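Local coordinates for FERM, ARHGEF and pleckstrin domain-containing protein 2 (Mus musculus, PDB 6D2K) that acts as a guanine nucleotide exchange factor that activates RAC1 and takes part in semaphorin responses, actin remodelling and integrin regulation, at residues 226-238 with 242-254. Numbering follows the deposited sequence.
Sequences INTFNWSKVRKLS and KRFLIKLHPEVHG
The imidazole of His249 takes the aliphatic part of Lys233 over one face: CB of Lys233 stands 3.8 Å from the ring centroid, 11° off the normal, a CH-pi contact, while CG passes beyond the NE2/CD2 side and the extended chain then leads away. At the edge of the same ring the guanidinium of Arg235 is modelled implausibly close, and its exact placement is doubtful. The Phe229 side chain crosses those of Leu248 and Ile246 at about a right angle, its CD1 lying 3.4 Å from CD2 of Leu248 and its CD2 touching CD1 of Ile246. CD1 of Leu248 packs at 3.5 Å against CG2 of Val234. Leu237 and Ile246 form a non-hydrogen-bonded pair with their side chains on one face of the sheet, CD2 of Leu237 lying 3.8 Å from CG2 of Ile246 and also touching CZ of Phe244, whose ring meets Phe273 edge-to-face. Between the backbones, Ser238 and Leu245 exchange two hydrogen bonds, and Lys247 N binds Lys236 O at 2.8 Å. Lys247 O receives Arg235 N at 2.8 Å and, weakly, Lys236 N at 3.4 Å, the mark of a classic beta bulge. This bulged antiparallel hairpin, with Leu237 and Phe244 packing against Cys277 of helix 267-284, belongs to the PH-like C-terminal lobe of the FERM domain.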
ATOM      1  N   ILE A 226     -18.704   2.289  -6.253  1.00 25.58           N
ATOM      2  CA  ILE A 226     -20.149   2.429  -6.178  1.00 26.04           C
ATOM      3  C   ILE A 226     -20.633   3.071  -4.871  1.00 29.54           C
ATOM      4  O   ILE A 226     -21.784   3.493  -4.780  1.00 30.40           O
ATOM      5  CB  ILE A 226     -20.853   1.080  -6.425  1.00 31.41           C
ATOM      6  CG1 ILE A 226     -20.378   0.031  -5.428  1.00 30.75           C
ATOM      7  CG2 ILE A 226     -20.567   0.589  -7.838  1.00 31.92           C
ATOM      8  CD1 ILE A 226     -21.102  -1.295  -5.568  1.00 34.88           C
ATOM      9  N   ASN A 227     -19.762   3.153  -3.865  1.00 24.61           N
ATOM     10  CA  ASN A 227     -20.104   3.834  -2.609  1.00 23.42           C
ATOM     11  C   ASN A 227     -18.884   4.379  -1.880  1.00 22.43           C
ATOM     12  O   ASN A 227     -17.814   3.764  -1.881  1.00 19.78           O
ATOM     13  CB  ASN A 227     -20.835   2.904  -1.630  1.00 23.34           C
ATOM     14  CG  ASN A 227     -22.150   2.381  -2.166  1.00 34.87           C
ATOM     15  OD1 ASN A 227     -22.190   1.358  -2.850  1.00 38.61           O
ATOM     16  ND2 ASN A 227     -23.243   3.062  -1.824  1.00 31.67           N
ATOM     17  N   THR A 228     -19.064   5.522  -1.236  1.00 20.31           N
ATOM     18  CA  THR A 228     -18.077   6.044  -0.315  1.00 18.16           C
ATOM     19  C   THR A 228     -18.790   6.324   0.999  1.00 20.02           C
ATOM     20  O   THR A 228     -19.693   7.159   1.064  1.00 22.39           O
ATOM     21  CB  THR A 228     -17.414   7.348  -0.837  1.00 20.04           C
ATOM     22  OG1 THR A 228     -16.663   7.078  -2.025  1.00 21.77           O
ATOM     23  CG2 THR A 228     -16.480   7.913   0.209  1.00 18.33           C
ATOM     24  N   PHE A 229     -18.417   5.600   2.043  1.00 16.33           N
ATOM     25  CA  PHE A 229     -18.961   5.854   3.363  1.00 18.95           C
ATOM     26  C   PHE A 229     -17.970   6.757   4.077  1.00 18.49           C
ATOM     27  O   PHE A 229     -17.043   6.291   4.733  1.00 17.89           O
ATOM     28  CB  PHE A 229     -19.210   4.541   4.116  1.00 19.42           C
ATOM     29  CG  PHE A 229     -20.083   3.577   3.358  1.00 19.75           C
ATOM     30  CD1 PHE A 229     -21.326   3.971   2.898  1.00 21.26           C
ATOM     31  CD2 PHE A 229     -19.653   2.288   3.088  1.00 17.12           C
ATOM     32  CE1 PHE A 229     -22.121   3.099   2.181  1.00 24.03           C
ATOM     33  CE2 PHE A 229     -20.441   1.413   2.376  1.00 21.16           C
ATOM     34  CZ  PHE A 229     -21.680   1.817   1.925  1.00 25.86           C
ATOM     35  N   ASN A 230     -18.172   8.062   3.928  1.00 18.61           N
ATOM     36  CA  ASN A 230     -17.267   9.046   4.501  1.00 18.52           C
ATOM     37  C   ASN A 230     -17.162   8.906   6.003  1.00 20.08           C
ATOM     38  O   ASN A 230     -18.147   8.596   6.675  1.00 18.41           O
ATOM     39  CB  ASN A 230     -17.730  10.465   4.160  1.00 22.88           C
ATOM     40  CG  ASN A 230     -17.978  10.657   2.684  1.00 29.71           C
ATOM     41  OD1 ASN A 230     -19.062  10.356   2.180  1.00 32.97           O
ATOM     42  ND2 ASN A 230     -16.974  11.165   1.975  1.00 31.60           N
ATOM     43  N   TRP A 231     -15.979   9.165   6.543  1.00 18.78           N
ATOM     44  CA  TRP A 231     -15.767   9.015   7.979  1.00 17.60           C
ATOM     45  C   TRP A 231     -16.762   9.792   8.828  1.00 22.03           C
ATOM     46  O   TRP A 231     -17.147   9.349   9.908  1.00 22.84           O
ATOM     47  CB  TRP A 231     -14.329   9.388   8.358  1.00 23.64           C
ATOM     48  CG  TRP A 231     -13.296   8.447   7.824  1.00 20.43           C
ATOM     49  CD1 TRP A 231     -12.267   8.747   6.970  1.00 22.49           C
ATOM     50  CD2 TRP A 231     -13.176   7.052   8.114  1.00 19.07           C
ATOM     51  NE1 TRP A 231     -11.521   7.621   6.706  1.00 21.78           N
ATOM     52  CE2 TRP A 231     -12.056   6.568   7.398  1.00 19.04           C
ATOM     53  CE3 TRP A 231     -13.911   6.161   8.899  1.00 21.88           C
ATOM     54  CZ2 TRP A 231     -11.658   5.233   7.456  1.00 22.65           C
ATOM     55  CZ3 TRP A 231     -13.516   4.842   8.950  1.00 21.18           C
ATOM     56  CH2 TRP A 231     -12.403   4.389   8.232  1.00 20.12           C
ATOM     57  N   SER A 232     -17.186  10.950   8.334  1.00 19.71           N
ATOM     58  CA  SER A 232     -18.109  11.785   9.087  1.00 24.80           C
ATOM     59  C   SER A 232     -19.450  11.085   9.318  1.00 24.31           C
ATOM     60  O   SER A 232     -20.173  11.423  10.255  1.00 24.90           O
ATOM     61  CB  SER A 232     -18.313  13.138   8.394  1.00 23.38           C
ATOM     62  OG  SER A 232     -18.931  12.980   7.130  1.00 31.32           O
ATOM     63  N   LYS A 233     -19.768  10.097   8.481  1.00 21.50           N
ATOM     64  CA  LYS A 233     -21.056   9.404   8.573  1.00 19.22           C
ATOM     65  C   LYS A 233     -20.945   8.061   9.270  1.00 21.61           C
ATOM     66  O   LYS A 233     -21.949   7.399   9.513  1.00 24.56           O
ATOM     67  CB  LYS A 233     -21.649   9.190   7.183  1.00 25.55           C
ATOM     68  CG  LYS A 233     -21.810  10.468   6.380  1.00 30.69           C
ATOM     69  CD  LYS A 233     -22.251  10.168   4.957  1.00 35.96           C
ATOM     70  CE  LYS A 233     -22.238  11.427   4.106  1.00 39.39           C
ATOM     71  NZ  LYS A 233     -22.711  11.150   2.722  1.00 48.82           N
ATOM     72  N   VAL A 234     -19.719   7.656   9.577  1.00 20.09           N
ATOM     73  CA  VAL A 234     -19.475   6.355  10.185  1.00 17.17           C
ATOM     74  C   VAL A 234     -19.456   6.483  11.700  1.00 17.71           C
ATOM     75  O   VAL A 234     -18.619   7.184  12.262  1.00 22.87           O
ATOM     76  CB  VAL A 234     -18.130   5.786   9.702  1.00 18.70           C
ATOM     77  CG1 VAL A 234     -17.787   4.492  10.445  1.00 20.85           C
ATOM     78  CG2 VAL A 234     -18.167   5.560   8.199  1.00 21.76           C
ATOM     79  N   ARG A 235     -20.392   5.808  12.364  1.00 19.06           N
ATOM     80  CA  ARG A 235     -20.497   5.862  13.813  1.00 20.21           C
ATOM     81  C   ARG A 235     -19.683   4.766  14.484  1.00 19.35           C
ATOM     82  O   ARG A 235     -19.124   4.974  15.556  1.00 22.17           O
ATOM     83  CB  ARG A 235     -21.961   5.716  14.229  1.00 20.94           C
ATOM     84  CG  ARG A 235     -22.912   6.642  13.477  1.00 30.04           C
ATOM     85  CD  ARG A 235     -23.158   7.923  14.252  1.00 38.78           C
ATOM     86  NE  ARG A 235     -22.312   9.014  13.785  1.00 41.28           N
ATOM     87  CZ  ARG A 235     -22.654   9.844  12.810  1.00 30.49           C
ATOM     88  NH1 ARG A 235     -23.823   9.705  12.204  1.00 32.37           N
ATOM     89  NH2 ARG A 235     -21.829  10.810  12.446  1.00 30.35           N
ATOM     90  N   LYS A 236     -19.622   3.592  13.856  1.00 17.88           N
ATOM     91  CA  LYS A 236     -18.870   2.478  14.430  1.00 16.69           C
ATOM     92  C   LYS A 236     -18.538   1.429  13.380  1.00 15.70           C
ATOM     93  O   LYS A 236     -19.307   1.208  12.452  1.00 18.96           O
ATOM     94  CB  LYS A 236     -19.662   1.813  15.567  1.00 19.83           C
ATOM     95  CG  LYS A 236     -18.850   0.770  16.322  1.00 21.82           C
ATOM     96  CD  LYS A 236     -19.594   0.212  17.529  1.00 28.36           C
ATOM     97  CE  LYS A 236     -18.634  -0.532  18.454  1.00 31.02           C
ATOM     98  NZ  LYS A 236     -19.332  -1.186  19.599  1.00 37.55           N
ATOM     99  N   LEU A 237     -17.373   0.805  13.520  1.00 15.57           N
ATOM    100  CA  LEU A 237     -17.006  -0.343  12.702  1.00 12.98           C
ATOM    101  C   LEU A 237     -16.857  -1.545  13.621  1.00 13.45           C
ATOM    102  O   LEU A 237     -16.212  -1.454  14.671  1.00 14.90           O
ATOM    103  CB  LEU A 237     -15.676  -0.086  11.986  1.00 12.97           C
ATOM    104  CG  LEU A 237     -15.655   1.095  11.025  1.00 13.71           C
ATOM    105  CD1 LEU A 237     -14.259   1.247  10.459  1.00 18.35           C
ATOM    106  CD2 LEU A 237     -16.674   0.923   9.905  1.00 16.29           C
ATOM    107  N   SER A 238     -17.446  -2.664  13.218  1.00 14.88           N
ATOM    108  CA  SER A 238     -17.399  -3.904  13.986  1.00 12.45           C
ATOM    109  C   SER A 238     -17.219  -5.094  13.064  1.00 15.01           C
ATOM    110  O   SER A 238     -17.421  -4.992  11.867  1.00 13.21           O
ATOM    111  CB  SER A 238     -18.706  -4.104  14.765  1.00 17.03           C
ATOM    112  OG  SER A 238     -18.927  -3.017  15.625  1.00 23.51           O
ATOM    113  N   LYS A 242     -17.300 -13.827   9.814  1.00 11.91           N
ATOM    114  CA  LYS A 242     -17.045 -13.364   8.443  1.00 15.38           C
ATOM    115  C   LYS A 242     -17.735 -12.046   8.090  1.00 11.75           C
ATOM    116  O   LYS A 242     -17.557 -11.545   6.973  1.00 13.79           O
ATOM    117  CB  LYS A 242     -17.471 -14.412   7.411  1.00 17.38           C
ATOM    118  CG  LYS A 242     -16.730 -15.731   7.539  1.00 18.42           C
ATOM    119  CD  LYS A 242     -16.969 -16.609   6.320  1.00 21.80           C
ATOM    120  CE  LYS A 242     -18.427 -16.948   6.133  1.00 27.57           C
ATOM    121  NZ  LYS A 242     -18.583 -18.040   5.129  1.00 33.83           N
ATOM    122  N   ARG A 243     -18.521 -11.507   9.020  1.00 12.55           N
ATOM    123  CA  ARG A 243     -19.358 -10.330   8.765  1.00 12.18           C
ATOM    124  C   ARG A 243     -18.673  -9.034   9.172  1.00 14.59           C
ATOM    125  O   ARG A 243     -18.248  -8.896  10.320  1.00 15.24           O
ATOM    126  CB  ARG A 243     -20.682 -10.447   9.553  1.00 12.77           C
ATOM    127  CG  ARG A 243     -21.564 -11.604   9.123  1.00 24.60           C
ATOM    128  CD  ARG A 243     -22.610 -11.947  10.201  1.00 30.99           C
ATOM    129  NE  ARG A 243     -23.327 -10.769  10.675  1.00 37.38           N
ATOM    130  CZ  ARG A 243     -23.775 -10.614  11.918  1.00 29.93           C
ATOM    131  NH1 ARG A 243     -23.570 -11.561  12.825  1.00 29.11           N
ATOM    132  NH2 ARG A 243     -24.416  -9.502  12.252  1.00 31.21           N
ATOM    133  N   PHE A 244     -18.589  -8.087   8.234  1.00 13.43           N
ATOM    134  CA  PHE A 244     -18.089  -6.740   8.512  1.00 11.69           C
ATOM    135  C   PHE A 244     -19.270  -5.780   8.650  1.00 12.95           C
ATOM    136  O   PHE A 244     -20.127  -5.732   7.776  1.00 14.84           O
ATOM    137  CB  PHE A 244     -17.169  -6.288   7.369  1.00 11.27           C
ATOM    138  CG  PHE A 244     -16.645  -4.890   7.523  1.00 10.96           C
ATOM    139  CD1 PHE A 244     -15.772  -4.563   8.549  1.00 13.97           C
ATOM    140  CD2 PHE A 244     -17.015  -3.906   6.624  1.00 16.53           C
ATOM    141  CE1 PHE A 244     -15.280  -3.270   8.667  1.00 16.14           C
ATOM    142  CE2 PHE A 244     -16.538  -2.612   6.740  1.00 15.62           C
ATOM    143  CZ  PHE A 244     -15.674  -2.297   7.765  1.00 12.71           C
ATOM    144  N   LEU A 245     -19.321  -5.035   9.753  1.00 13.11           N
ATOM    145  CA  LEU A 245     -20.482  -4.200  10.075  1.00 16.01           C
ATOM    146  C   LEU A 245     -20.130  -2.715  10.123  1.00 15.42           C
ATOM    147  O   LEU A 245     -19.245  -2.312  10.868  1.00 15.94           O
ATOM    148  CB  LEU A 245     -21.085  -4.624  11.428  1.00 17.08           C
ATOM    149  CG  LEU A 245     -21.833  -5.966  11.520  1.00 22.83           C
ATOM    150  CD1 LEU A 245     -20.924  -7.148  11.242  1.00 26.45           C
ATOM    151  CD2 LEU A 245     -22.469  -6.116  12.891  1.00 26.07           C
ATOM    152  N   ILE A 246     -20.817  -1.904   9.324  1.00 13.94           N
ATOM    153  CA  ILE A 246     -20.607  -0.463   9.369  1.00 14.32           C
ATOM    154  C   ILE A 246     -21.857   0.201   9.920  1.00 17.39           C
ATOM    155  O   ILE A 246     -22.918   0.103   9.305  1.00 16.43           O
ATOM    156  CB  ILE A 246     -20.380   0.131   7.972  1.00 18.38           C
ATOM    157  CG1 ILE A 246     -19.318  -0.634   7.201  1.00 21.30           C
ATOM    158  CG2 ILE A 246     -19.981   1.596   8.092  1.00 16.98           C
ATOM    159  CD1 ILE A 246     -19.104  -0.120   5.788  1.00 24.41           C
ATOM    160  N   LYS A 247     -21.736   0.861  11.069  1.00 15.06           N
ATOM    161  CA  LYS A 247     -22.870   1.643  11.594  1.00 15.09           C
ATOM    162  C   LYS A 247     -22.768   3.054  11.027  1.00 18.92           C
ATOM    163  O   LYS A 247     -21.718   3.698  11.152  1.00 22.43           O
ATOM    164  CB  LYS A 247     -22.856   1.662  13.122  1.00 17.38           C
ATOM    165  CG  LYS A 247     -24.090   2.320  13.715  1.00 21.54           C
ATOM    166  CD  LYS A 247     -24.017   2.347  15.227  1.00 21.58           C
ATOM    167  CE  LYS A 247     -25.005   3.364  15.779  1.00 25.98           C
ATOM    168  NZ  LYS A 247     -24.921   3.487  17.260  1.00 34.91           N
ATOM    169  N   LEU A 248     -23.854   3.517  10.402  1.00 21.17           N
ATOM    170  CA  LEU A 248     -23.858   4.672   9.492  1.00 19.54           C
ATOM    171  C   LEU A 248     -25.113   5.513   9.698  1.00 24.34           C
ATOM    172  O   LEU A 248     -25.940   5.182  10.531  1.00 25.27           O
ATOM    173  CB  LEU A 248     -23.895   4.153   8.050  1.00 25.43           C
ATOM    174  CG  LEU A 248     -22.869   4.583   7.013  1.00 30.53           C
ATOM    175  CD1 LEU A 248     -21.459   4.519   7.558  1.00 30.52           C
ATOM    176  CD2 LEU A 248     -23.020   3.701   5.782  1.00 30.50           C
ATOM    177  N   HIS A 249     -25.281   6.576   8.914  1.00 20.01           N
ATOM    178  CA  HIS A 249     -26.568   7.291   8.908  1.00 24.62           C
ATOM    179  C   HIS A 249     -27.664   6.331   8.470  1.00 25.94           C
ATOM    180  O   HIS A 249     -27.471   5.572   7.517  1.00 25.77           O
ATOM    181  CB  HIS A 249     -26.545   8.454   7.920  1.00 25.15           C
ATOM    182  CG  HIS A 249     -25.643   9.575   8.314  1.00 24.75           C
ATOM    183  ND1 HIS A 249     -24.995   9.626   9.531  1.00 26.02           N
ATOM    184  CD2 HIS A 249     -25.283  10.699   7.649  1.00 25.02           C
ATOM    185  CE1 HIS A 249     -24.273  10.731   9.594  1.00 26.15           C
ATOM    186  NE2 HIS A 249     -24.426  11.396   8.464  1.00 27.35           N
ATOM    187  N   PRO A 250     -28.824   6.360   9.148  1.00 21.83           N
ATOM    188  CA  PRO A 250     -29.926   5.440   8.844  1.00 24.46           C
ATOM    189  C   PRO A 250     -30.613   5.711   7.509  1.00 26.59           C
ATOM    190  O   PRO A 250     -30.614   6.843   7.024  1.00 26.21           O
ATOM    191  CB  PRO A 250     -30.914   5.688   9.991  1.00 23.43           C
ATOM    192  CG  PRO A 250     -30.629   7.090  10.425  1.00 23.59           C
ATOM    193  CD  PRO A 250     -29.136   7.225  10.302  1.00 20.93           C
ATOM    194  N   GLU A 251     -31.202   4.673   6.924  1.00 26.40           N
ATOM    195  CA  GLU A 251     -31.940   4.840   5.676  1.00 30.35           C
ATOM    196  C   GLU A 251     -33.193   5.668   5.943  1.00 29.45           C
ATOM    197  O   GLU A 251     -33.793   5.558   7.010  1.00 25.50           O
ATOM    198  CB  GLU A 251     -32.308   3.485   5.087  1.00 34.35           C
ATOM    199  N   VAL A 252     -33.586   6.495   4.977  1.00 27.68           N
ATOM    200  CA  VAL A 252     -34.778   7.331   5.137  1.00 25.49           C
ATOM    201  C   VAL A 252     -36.080   6.546   4.968  1.00 29.02           C
ATOM    202  O   VAL A 252     -36.972   6.610   5.815  1.00 26.51           O
ATOM    203  CB  VAL A 252     -34.789   8.500   4.149  1.00 26.13           C
ATOM    204  CG1 VAL A 252     -34.374   8.032   2.768  1.00 38.51           C
ATOM    205  CG2 VAL A 252     -36.175   9.159   4.116  1.00 26.26           C
ATOM    206  N   HIS A 253     -36.181   5.811   3.868  1.00 28.78           N
ATOM    207  CA  HIS A 253     -37.431   5.180   3.479  1.00 29.22           C
ATOM    208  C   HIS A 253     -37.465   3.697   3.827  1.00 31.15           C
ATOM    209  O   HIS A 253     -37.423   2.840   2.945  1.00 37.73           O
ATOM    210  CB  HIS A 253     -37.676   5.386   1.975  1.00 30.45           C
ATOM    211  CG  HIS A 253     -37.800   6.824   1.575  1.00 29.08           C
ATOM    212  ND1 HIS A 253     -38.903   7.591   1.886  1.00 29.92           N
ATOM    213  CD2 HIS A 253     -36.961   7.636   0.887  1.00 27.57           C
ATOM    214  CE1 HIS A 253     -38.736   8.815   1.414  1.00 33.08           C
ATOM    215  NE2 HIS A 253     -37.564   8.868   0.803  1.00 33.03           N
ATOM    216  N   GLY A 254     -37.551   3.394   5.117  1.00 25.48           N
ATOM    217  CA  GLY A 254     -37.625   2.019   5.564  1.00 24.90           C
ATOM    218  C   GLY A 254     -37.600   1.968   7.071  1.00 20.07           C
ATOM    219  O   GLY A 254     -37.253   2.963   7.708  1.00 28.35           O
TER
HETATM  220  O   HOH W   1     -20.568  -1.525  13.767  1.00 18.57           O